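Local coordinates for protein aldo-keto reductase family 1, member B4 (Aldose reductase) (Schistosoma japonicum, PDB 4HBK) that probably reduces aldehydes, sugars among them, to alcohols with NADPH, as an aldose reductase of the aldo/keto reductase family, at residues 223-226 with 227-231; 195-198 with 199-203; 82-85 with 86-90. One frame throughout, in Å; residues are numbered along the deposited sequence.

Contact 1. Residues 223-226 with 227-231; sequences PNIK and LVEYA
Val228, Glu229 and Tyr230 turn their backbone N-H groups back to the carbonyls of Asn224, Ile225 and Lys226, three successive i to i+4 bonds at the start of helix 225-233. The middle one, from Glu229 N to Ile225 O, is 2.8 Å long. Asn224 is the N-cap residue and has positive phi and psi (50° and 43°). Its side chain does not bond directly to the helix end. A water bridges the gap: it donates to Asn224 OD1 at 2.7 Å and accepts from Leu227 N at 3.0 Å. OD1 also lies against the Leu227 side chain, 3.5 Å from CB, and the two side chains run alongside each other in the same direction. The other end of the amide is held too, since Asn224 ND2 bonds to the carbonyl of Glu217. The Asn224 side chain thus ties the helix start to the end of strand 213-217, within the beta-alpha-beta unit of the barrel that continues into strand 237-241. Val228 CG2 sits 3.1 Å from Asn224 O, a tight fit against the carbonyl that Val228 N also bonds. On the outer side, Glu229 has CG anti to its carbonyl carbon (chi1 -73°), and this lays the chain back over Ile225. Glu229 OE1 comes within 3.7 Å of Ile225 CG2. Lys226 stretches away to a salt bridge with Glu343 near the C terminus.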
ATOM      1  N   PRO A 223      11.978 -10.221  -2.097  1.00 17.80           N
ATOM      2  CA  PRO A 223      11.091 -10.823  -1.097  1.00 17.15           C
ATOM      3  C   PRO A 223      11.004 -10.021   0.198  1.00 11.63           C
ATOM      4  O   PRO A 223      10.032 -10.188   0.931  1.00 11.68           O
ATOM      5  CB  PRO A 223      11.715 -12.210  -0.853  1.00 17.43           C
ATOM      6  CG  PRO A 223      12.653 -12.439  -2.024  1.00 15.67           C
ATOM      7  CD  PRO A 223      13.154 -11.063  -2.370  1.00 20.56           C
ATOM      8  N   ASN A 224      11.978  -9.160   0.465  1.00 12.87           N
ATOM      9  CA  ASN A 224      11.958  -8.323   1.670  1.00 14.22           C
ATOM     10  C   ASN A 224      11.690  -9.145   2.926  1.00 15.20           C
ATOM     11  O   ASN A 224      10.929  -8.717   3.793  1.00 18.57           O
ATOM     12  CB  ASN A 224      10.878  -7.247   1.532  1.00 11.16           C
ATOM     13  CG  ASN A 224      11.338  -5.884   2.005  1.00 11.85           C
ATOM     14  OD1 ASN A 224      12.275  -5.775   2.791  1.00 10.80           O
ATOM     15  ND2 ASN A 224      10.674  -4.828   1.525  1.00 10.04           N
ATOM     16  N   ILE A 225      12.328 -10.312   3.028  1.00 14.87           N
ATOM     17  CA  ILE A 225      12.052 -11.279   4.101  1.00 16.23           C
ATOM     18  C   ILE A 225      12.298 -10.759   5.524  1.00 17.35           C
ATOM     19  O   ILE A 225      11.436 -10.877   6.393  1.00 15.82           O
ATOM     20  CB  ILE A 225      12.861 -12.598   3.931  1.00 17.12           C
ATOM     21  CG1 ILE A 225      12.648 -13.216   2.548  1.00 20.44           C
ATOM     22  CG2 ILE A 225      12.450 -13.613   4.979  1.00 19.75           C
ATOM     23  CD1 ILE A 225      11.456 -14.116   2.466  1.00 22.15           C
ATOM     24  N   LYS A 226      13.478 -10.205   5.767  1.00 17.01           N
ATOM     25  CA  LYS A 226      13.835  -9.769   7.114  1.00 18.79           C
ATOM     26  C   LYS A 226      12.889  -8.712   7.680  1.00 15.20           C
ATOM     27  O   LYS A 226      12.473  -8.795   8.835  1.00 13.52           O
ATOM     28  CB  LYS A 226      15.285  -9.284   7.170  1.00 23.10           C
ATOM     29  CG  LYS A 226      16.293 -10.412   7.045  1.00 28.19           C
ATOM     30  CD  LYS A 226      17.719  -9.911   7.189  1.00 34.92           C
ATOM     31  CE  LYS A 226      18.691 -11.076   7.279  1.00 43.15           C
ATOM     32  NZ  LYS A 226      20.063 -10.653   7.676  1.00 41.76           N
ATOM     33  N   LEU A 227      12.555  -7.725   6.862  1.00 13.58           N
ATOM     34  CA  LEU A 227      11.642  -6.676   7.272  1.00 11.87           C
ATOM     35  C   LEU A 227      10.246  -7.241   7.497  1.00 11.31           C
ATOM     36  O   LEU A 227       9.582  -6.898   8.472  1.00 11.18           O
ATOM     37  CB  LEU A 227      11.596  -5.574   6.215  1.00 12.42           C
ATOM     38  CG  LEU A 227      10.687  -4.402   6.580  1.00 11.67           C
ATOM     39  CD1 LEU A 227      11.050  -3.892   7.979  1.00  9.39           C
ATOM     40  CD2 LEU A 227      10.773  -3.288   5.524  1.00  7.64           C
ATOM     41  N   VAL A 228       9.794  -8.105   6.595  1.00 13.01           N
ATOM     42  CA  VAL A 228       8.463  -8.681   6.728  1.00 11.83           C
ATOM     43  C   VAL A 228       8.370  -9.502   8.006  1.00 15.17           C
ATOM     44  O   VAL A 228       7.386  -9.421   8.748  1.00 13.31           O
ATOM     45  CB  VAL A 228       8.098  -9.589   5.549  1.00  9.86           C
ATOM     46  CG1 VAL A 228       6.882 -10.426   5.916  1.00 10.30           C
ATOM     47  CG2 VAL A 228       7.834  -8.755   4.275  1.00  9.00           C
ATOM     48  N   GLU A 229       9.400 -10.296   8.269  1.00 14.73           N
ATOM     49  CA  GLU A 229       9.392 -11.119   9.471  1.00 17.53           C
ATOM     50  C   GLU A 229       9.385 -10.232  10.709  1.00 14.52           C
ATOM     51  O   GLU A 229       8.647 -10.488  11.661  1.00 14.86           O
ATOM     52  CB  GLU A 229      10.582 -12.078   9.483  1.00 13.19           C
ATOM     53  CG  GLU A 229      10.439 -13.219   8.484  1.00 16.84           C
ATOM     54  CD  GLU A 229      11.576 -14.226   8.585  1.00 25.73           C
ATOM     55  OE1 GLU A 229      11.405 -15.361   8.097  1.00 27.07           O
ATOM     56  OE2 GLU A 229      12.641 -13.886   9.152  1.00 28.89           O
ATOM     57  N   TYR A 230      10.201  -9.183  10.688  1.00 13.28           N
ATOM     58  CA  TYR A 230      10.213  -8.242  11.792  1.00 13.25           C
ATOM     59  C   TYR A 230       8.839  -7.622  12.024  1.00 14.37           C
ATOM     60  O   TYR A 230       8.323  -7.644  13.137  1.00 12.34           O
ATOM     61  CB  TYR A 230      11.216  -7.120  11.579  1.00 14.97           C
ATOM     62  CG  TYR A 230      10.928  -5.980  12.533  1.00 21.63           C
ATOM     63  CD1 TYR A 230      11.253  -6.078  13.893  1.00 14.88           C
ATOM     64  CD2 TYR A 230      10.283  -4.833  12.091  1.00 14.91           C
ATOM     65  CE1 TYR A 230      10.967  -5.044  14.768  1.00 17.11           C
ATOM     66  CE2 TYR A 230       9.989  -3.796  12.961  1.00 14.93           C
ATOM     67  CZ  TYR A 230      10.334  -3.903  14.291  1.00 17.61           C
ATOM     68  OH  TYR A 230      10.031  -2.865  15.144  1.00 18.64           O
ATOM     69  N   ALA A 231       8.248  -7.054  10.978  1.00 10.58           N
ATOM     70  CA  ALA A 231       6.965  -6.387  11.146  1.00 12.20           C
ATOM     71  C   ALA A 231       5.880  -7.326  11.703  1.00 11.67           C
ATOM     72  O   ALA A 231       5.142  -6.957  12.618  1.00 10.52           O
ATOM     73  CB  ALA A 231       6.511  -5.711   9.844  1.00 10.91           C
TER
HETATM   74  O   HOH W   1      14.043  -7.192   4.289  1.00 15.94           O

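Contact 2. Residues 195-198 with 199-203; sequences FNKR and QIQNI
Gln199 reaches back from the first turn of helix 197-206 to Asn196, the residue just before the helix. Its CB lies 3.7 Å from CD2 of the Phe195 ring and meets the ring obliquely. CG comes next. It sits 3.2 Å from Asn196 OD1 and, on another side, against one face of the Arg198 guanidinium, with NH2 the nearest atom at 3.5 Å. CD lies beside the Asn196 amide, the two amide planes 35° apart. At the tip, OE1 accepts from Asn196 N at 2.9 Å, in the carbonyl plane on a lone pair, with a nearly straight N-H angle of 169°. NE2 turns to Glu337, which also takes a salt bridge from Arg198 NH2, while Arg198 NH1 pairs with Glu342. Asn196 returns the bond: its OD1 accepts from Gln199 N at 2.9 Å. Its CG stands between the backbone N and the carbonyl carbon (chi1 66°), and this turns OD1 to Gln199 N. Next to the capping residues, Phe195 CB packs on Ile200 CG1 at 3.9 Å. The Phe195 ring also meets His171 and lies about 7 Å, side chain to side chain, from His144, the predicted substrate-binding residue. The reciprocal pair Asn196 and Gln199 is a capping box. It starts the helix that follows strand 187-193 in the barrel.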
ATOM      1  N   PHE A 195       8.802   2.415   5.566  1.00  5.61           N
ATOM      2  CA  PHE A 195       9.612   2.616   6.761  1.00  8.90           C
ATOM      3  C   PHE A 195      10.491   1.398   6.942  1.00  9.18           C
ATOM      4  O   PHE A 195      10.084   0.302   6.589  1.00 10.33           O
ATOM      5  CB  PHE A 195       8.733   2.802   8.004  1.00  8.40           C
ATOM      6  CG  PHE A 195       8.254   4.209   8.209  1.00  7.40           C
ATOM      7  CD1 PHE A 195       7.556   4.868   7.214  1.00  6.70           C
ATOM      8  CD2 PHE A 195       8.487   4.863   9.402  1.00 10.50           C
ATOM      9  CE1 PHE A 195       7.110   6.151   7.397  1.00  8.68           C
ATOM     10  CE2 PHE A 195       8.046   6.165   9.594  1.00 10.44           C
ATOM     11  CZ  PHE A 195       7.358   6.807   8.588  1.00  9.40           C
ATOM     12  N   ASN A 196      11.693   1.573   7.484  1.00 11.08           N
ATOM     13  CA  ASN A 196      12.553   0.417   7.758  1.00 12.40           C
ATOM     14  C   ASN A 196      12.399  -0.046   9.208  1.00 11.81           C
ATOM     15  O   ASN A 196      11.646   0.562   9.974  1.00 10.48           O
ATOM     16  CB  ASN A 196      14.021   0.690   7.383  1.00 12.74           C
ATOM     17  CG  ASN A 196      14.675   1.767   8.251  1.00 13.21           C
ATOM     18  OD1 ASN A 196      14.287   2.002   9.402  1.00 12.79           O
ATOM     19  ND2 ASN A 196      15.688   2.406   7.700  1.00 10.90           N
ATOM     20  N   LYS A 197      13.102  -1.115   9.581  1.00 12.67           N
ATOM     21  CA  LYS A 197      12.940  -1.709  10.911  1.00 14.02           C
ATOM     22  C   LYS A 197      13.188  -0.688  12.016  1.00 12.94           C
ATOM     23  O   LYS A 197      12.359  -0.516  12.914  1.00 16.38           O
ATOM     24  CB  LYS A 197      13.872  -2.911  11.093  1.00 17.08           C
ATOM     25  CG  LYS A 197      13.885  -3.466  12.521  1.00 14.64           C
ATOM     26  CD  LYS A 197      14.775  -4.705  12.626  1.00 21.24           C
ATOM     27  CE  LYS A 197      14.939  -5.161  14.083  1.00 20.79           C
ATOM     28  NZ  LYS A 197      15.879  -6.316  14.209  1.00 18.85           N
ATOM     29  N   ARG A 198      14.339  -0.025  11.929  1.00 13.44           N
ATOM     30  CA  ARG A 198      14.773   1.012  12.867  1.00 17.22           C
ATOM     31  C   ARG A 198      13.664   2.035  13.075  1.00 14.71           C
ATOM     32  O   ARG A 198      13.321   2.380  14.203  1.00 12.84           O
ATOM     33  CB  ARG A 198      15.998   1.727  12.279  1.00 19.01           C
ATOM     34  CG  ARG A 198      17.012   2.284  13.264  1.00 27.85           C
ATOM     35  CD  ARG A 198      17.847   3.413  12.619  1.00 20.01           C
ATOM     36  NE  ARG A 198      17.045   4.638  12.515  1.00 35.34           N
ATOM     37  CZ  ARG A 198      16.727   5.270  11.382  1.00 30.49           C
ATOM     38  NH1 ARG A 198      17.153   4.824  10.202  1.00 26.11           N
ATOM     39  NH2 ARG A 198      15.973   6.364  11.433  1.00 16.32           N
ATOM     40  N   GLN A 199      13.108   2.511  11.966  1.00 11.11           N
ATOM     41  CA  GLN A 199      12.108   3.571  11.994  1.00 11.06           C
ATOM     42  C   GLN A 199      10.796   3.084  12.600  1.00 10.21           C
ATOM     43  O   GLN A 199      10.138   3.806  13.343  1.00 10.86           O
ATOM     44  CB  GLN A 199      11.897   4.124  10.583  1.00 10.38           C
ATOM     45  CG  GLN A 199      13.112   4.869  10.049  1.00  8.02           C
ATOM     46  CD  GLN A 199      13.014   5.141   8.565  1.00 10.53           C
ATOM     47  OE1 GLN A 199      12.466   4.334   7.813  1.00  7.43           O
ATOM     48  NE2 GLN A 199      13.545   6.279   8.130  1.00  8.48           N
ATOM     49  N   ILE A 200      10.417   1.852  12.292  1.00  9.40           N
ATOM     50  CA  ILE A 200       9.235   1.256  12.907  1.00 11.56           C
ATOM     51  C   ILE A 200       9.438   1.074  14.424  1.00 10.97           C
ATOM     52  O   ILE A 200       8.570   1.420  15.221  1.00 10.05           O
ATOM     53  CB  ILE A 200       8.890  -0.093  12.249  1.00 10.13           C
ATOM     54  CG1 ILE A 200       8.608   0.108  10.758  1.00  7.99           C
ATOM     55  CG2 ILE A 200       7.715  -0.767  12.987  1.00 10.62           C
ATOM     56  CD1 ILE A 200       8.521  -1.184   9.946  1.00 10.84           C
ATOM     57  N   GLN A 201      10.594   0.539  14.812  1.00 12.84           N
ATOM     58  CA  GLN A 201      10.937   0.401  16.223  1.00 13.37           C
ATOM     59  C   GLN A 201      10.668   1.708  16.952  1.00 13.85           C
ATOM     60  O   GLN A 201       9.985   1.729  17.967  1.00 11.23           O
ATOM     61  CB  GLN A 201      12.403  -0.012  16.400  1.00 12.61           C
ATOM     62  CG  GLN A 201      12.658  -1.509  16.173  1.00 17.38           C
ATOM     63  CD  GLN A 201      14.146  -1.867  16.145  1.00 22.87           C
ATOM     64  OE1 GLN A 201      14.966  -1.135  15.592  1.00 24.50           O
ATOM     65  NE2 GLN A 201      14.494  -3.000  16.743  1.00 16.58           N
ATOM     66  N   ASN A 202      11.187   2.804  16.412  1.00 13.73           N
ATOM     67  CA  ASN A 202      11.028   4.111  17.030  1.00 12.07           C
ATOM     68  C   ASN A 202       9.570   4.538  17.158  1.00 14.29           C
ATOM     69  O   ASN A 202       9.172   5.089  18.182  1.00 11.50           O
ATOM     70  CB  ASN A 202      11.798   5.178  16.255  1.00 15.29           C
ATOM     71  CG  ASN A 202      11.581   6.568  16.821  1.00 17.48           C
ATOM     72  OD1 ASN A 202      12.040   6.872  17.920  1.00 16.96           O
ATOM     73  ND2 ASN A 202      10.882   7.419  16.075  1.00 15.55           N
ATOM     74  N   ILE A 203       8.779   4.309  16.113  1.00 13.23           N
ATOM     75  CA  ILE A 203       7.351   4.615  16.172  1.00 11.70           C
ATOM     76  C   ILE A 203       6.694   3.819  17.306  1.00 13.15           C
ATOM     77  O   ILE A 203       5.914   4.363  18.093  1.00 11.09           O
ATOM     78  CB  ILE A 203       6.632   4.284  14.837  1.00 13.29           C
ATOM     79  CG1 ILE A 203       6.923   5.348  13.774  1.00 10.29           C
ATOM     80  CG2 ILE A 203       5.130   4.158  15.058  1.00 11.64           C
ATOM     81  CD1 ILE A 203       6.196   6.637  14.008  1.00 14.67           C
TER

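Contact 3. Residues 82-85 with 86-90; sequences YRNE and AEIGE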
ATOM      1  N   TYR A  82      -1.171  10.669  -6.016  1.00 14.44           N
ATOM      2  CA  TYR A  82      -1.513  10.270  -7.387  1.00 15.62           C
ATOM      3  C   TYR A  82      -2.473  11.276  -8.007  1.00 17.50           C
ATOM      4  O   TYR A  82      -2.767  11.213  -9.199  1.00 18.81           O
ATOM      5  CB  TYR A  82      -2.135   8.874  -7.407  1.00 15.49           C
ATOM      6  CG  TYR A  82      -1.217   7.813  -6.862  1.00 18.12           C
ATOM      7  CD1 TYR A  82       0.108   7.736  -7.283  1.00 22.16           C
ATOM      8  CD2 TYR A  82      -1.659   6.902  -5.924  1.00 15.78           C
ATOM      9  CE1 TYR A  82       0.959   6.772  -6.791  1.00 20.23           C
ATOM     10  CE2 TYR A  82      -0.812   5.928  -5.422  1.00 20.01           C
ATOM     11  CZ  TYR A  82       0.496   5.872  -5.857  1.00 23.94           C
ATOM     12  OH  TYR A  82       1.351   4.910  -5.371  1.00 27.64           O
ATOM     13  N   ARG A  83      -2.983  12.185  -7.179  1.00 15.73           N
ATOM     14  CA  ARG A  83      -3.818  13.287  -7.645  1.00 15.75           C
ATOM     15  C   ARG A  83      -5.067  12.833  -8.402  1.00 19.61           C
ATOM     16  O   ARG A  83      -5.479  13.478  -9.364  1.00 21.70           O
ATOM     17  CB  ARG A  83      -2.986  14.220  -8.529  1.00 22.58           C
ATOM     18  CG  ARG A  83      -1.882  14.923  -7.764  1.00 28.68           C
ATOM     19  CD  ARG A  83      -1.789  16.385  -8.154  1.00 41.37           C
ATOM     20  NE  ARG A  83      -0.636  16.629  -9.011  1.00 48.63           N
ATOM     21  CZ  ARG A  83       0.277  17.568  -8.784  1.00 49.93           C
ATOM     22  NH1 ARG A  83       0.167  18.364  -7.726  1.00 49.56           N
ATOM     23  NH2 ARG A  83       1.297  17.717  -9.619  1.00 50.08           N
ATOM     24  N   ASN A  84      -5.671  11.729  -7.969  1.00 16.08           N
ATOM     25  CA  ASN A  84      -6.874  11.224  -8.622  1.00 13.67           C
ATOM     26  C   ASN A  84      -7.920  10.728  -7.639  1.00 13.92           C
ATOM     27  O   ASN A  84      -8.801   9.956  -8.008  1.00 14.42           O
ATOM     28  CB  ASN A  84      -6.524  10.097  -9.601  1.00 13.96           C
ATOM     29  CG  ASN A  84      -5.805   8.950  -8.927  1.00 12.90           C
ATOM     30  OD1 ASN A  84      -5.720   8.902  -7.700  1.00 10.11           O
ATOM     31  ND2 ASN A  84      -5.290   8.016  -9.722  1.00 12.62           N
ATOM     32  N   GLU A  85      -7.827  11.161  -6.387  1.00 15.51           N
ATOM     33  CA  GLU A  85      -8.768  10.692  -5.375  1.00 14.17           C
ATOM     34  C   GLU A  85     -10.171  11.246  -5.630  1.00 15.36           C
ATOM     35  O   GLU A  85     -11.163  10.654  -5.207  1.00 15.07           O
ATOM     36  CB  GLU A  85      -8.288  11.043  -3.965  1.00 12.79           C
ATOM     37  CG  GLU A  85      -6.987  10.350  -3.587  1.00 14.43           C
ATOM     38  CD  GLU A  85      -6.628  10.511  -2.124  1.00 16.17           C
ATOM     39  OE1 GLU A  85      -6.590  11.660  -1.631  1.00 15.38           O
ATOM     40  OE2 GLU A  85      -6.384   9.482  -1.460  1.00 14.88           O
ATOM     41  N   ALA A  86     -10.257  12.373  -6.332  1.00 11.90           N
ATOM     42  CA  ALA A  86     -11.560  12.937  -6.672  1.00 11.48           C
ATOM     43  C   ALA A  86     -12.267  12.062  -7.713  1.00 13.97           C
ATOM     44  O   ALA A  86     -13.465  11.824  -7.614  1.00 11.52           O
ATOM     45  CB  ALA A  86     -11.414  14.375  -7.167  1.00 13.29           C
ATOM     46  N   GLU A  87     -11.516  11.577  -8.700  1.00 12.60           N
ATOM     47  CA  GLU A  87     -12.064  10.658  -9.694  1.00 15.00           C
ATOM     48  C   GLU A  87     -12.436   9.330  -9.049  1.00 13.77           C
ATOM     49  O   GLU A  87     -13.435   8.706  -9.409  1.00 14.43           O
ATOM     50  CB  GLU A  87     -11.070  10.425 -10.838  1.00 16.04           C
ATOM     51  CG  GLU A  87     -10.940  11.581 -11.822  1.00 24.02           C
ATOM     52  CD  GLU A  87     -10.335  12.851 -11.209  1.00 32.65           C
ATOM     53  OE1 GLU A  87      -9.547  12.749 -10.229  1.00 27.73           O
ATOM     54  OE2 GLU A  87     -10.659  13.959 -11.717  1.00 30.60           O
ATOM     55  N   ILE A  88     -11.623   8.895  -8.096  1.00 12.24           N
ATOM     56  CA  ILE A  88     -11.903   7.667  -7.369  1.00 11.79           C
ATOM     57  C   ILE A  88     -13.176   7.815  -6.528  1.00 13.45           C
ATOM     58  O   ILE A  88     -14.081   6.985  -6.594  1.00 12.05           O
ATOM     59  CB  ILE A  88     -10.703   7.266  -6.489  1.00 10.85           C
ATOM     60  CG1 ILE A  88      -9.582   6.705  -7.370  1.00 12.01           C
ATOM     61  CG2 ILE A  88     -11.131   6.249  -5.423  1.00 10.78           C
ATOM     62  CD1 ILE A  88      -8.225   6.580  -6.694  1.00  8.42           C
ATOM     63  N   GLY A  89     -13.239   8.884  -5.742  1.00 13.97           N
ATOM     64  CA  GLY A  89     -14.391   9.161  -4.908  1.00 13.11           C
ATOM     65  C   GLY A  89     -15.703   9.107  -5.675  1.00 17.07           C
ATOM     66  O   GLY A  89     -16.689   8.559  -5.188  1.00 15.12           O
ATOM     67  N   GLU A  90     -15.722   9.676  -6.876  1.00 12.25           N
ATOM     68  CA  GLU A  90     -16.952   9.716  -7.666  1.00 15.21           C
ATOM     69  C   GLU A  90     -17.303   8.327  -8.183  1.00 17.62           C
ATOM     70  O   GLU A  90     -18.446   7.874  -8.046  1.00 16.87           O
ATOM     71  CB  GLU A  90     -16.824  10.693  -8.839  1.00 14.57           C
ATOM     72  CG  GLU A  90     -18.113  10.878  -9.618  1.00 17.82           C
ATOM     73  CD  GLU A  90     -17.959  11.834 -10.790  1.00 27.36           C
ATOM     74  OE1 GLU A  90     -18.923  12.574 -11.077  1.00 33.83           O
ATOM     75  OE2 GLU A  90     -16.883  11.844 -11.428  1.00 30.51           O
TER
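The chain enters helix 85-98 at Asn84, whose carbonyl takes the N-H of Ile88, and Glu85 does the same for Gly89; these are the first two i to i+4 bonds of the helix. Ile88 N to Asn84 O measures 3.0 Å, and Gly89 N to Glu85 O measures 2.8 Å. The second donor stands 32° out of the carbonyl plane. Asn84 is the N-cap residue, but its side chain makes no capping bond. A chi1 of 58° tucks its CG in against the main chain, flanked by N and C. The amide is therefore directed past the helix end and toward Ile88. Asn84 OD1 approaches the end of that side chain, 3.6 Å from Ile88 CD1, and the two side chains meet at a slant. Ile88 also leans on the backbone, with CG1 3.4 Å from Asn84 O. Further out, Ile88 packs against Val61 of helix 60-71 and Leu133 of helix 119-133. Glu87 bends at chi2 (66°) and folds its carboxylate back over the start of the helix. Its OE1 comes to 3.5 Å from Asn84 CA. Val61 touches Asn84 and Glu87 as well. Glu85 points the other way and is buried. Its carboxylate is held at both oxygens, OE2 by Ser110 and OE1 by Thr129, which links the helix start to strand 107-112 and helix 119-133. Segment 82-85 begins at Tyr82, the predicted proton donor, whose OH is hydrogen-bonded to Lys291. The arrangement is a helix N-terminus following directly on an active-site loop, at the C-terminal end of strand 75-77, where the catalytic residues of aldo/keto reductase barrels gather.

Overall arrangement
From the N terminus, contact 3 comes first, where the loop after strand 75-77 enters helix 85-98. Contact 2 follows at the start of helix 197-206, and contact 1 at the start of helix 225-233. Each is local, at the first turns of a helix, and closes no long loop; they run in series with no nesting or crossing. Contacts 1 and 2 belong to successive beta-alpha-beta units that share strand 213-217. They touch: Tyr230 packs on Lys197, Ile200 and Gln201, and Leu227 CD1 lies 3.8 Å from Lys197 N. Contact 3 is on the opposite side of the chain's centre, its centre about 30 Å from that of contact 2.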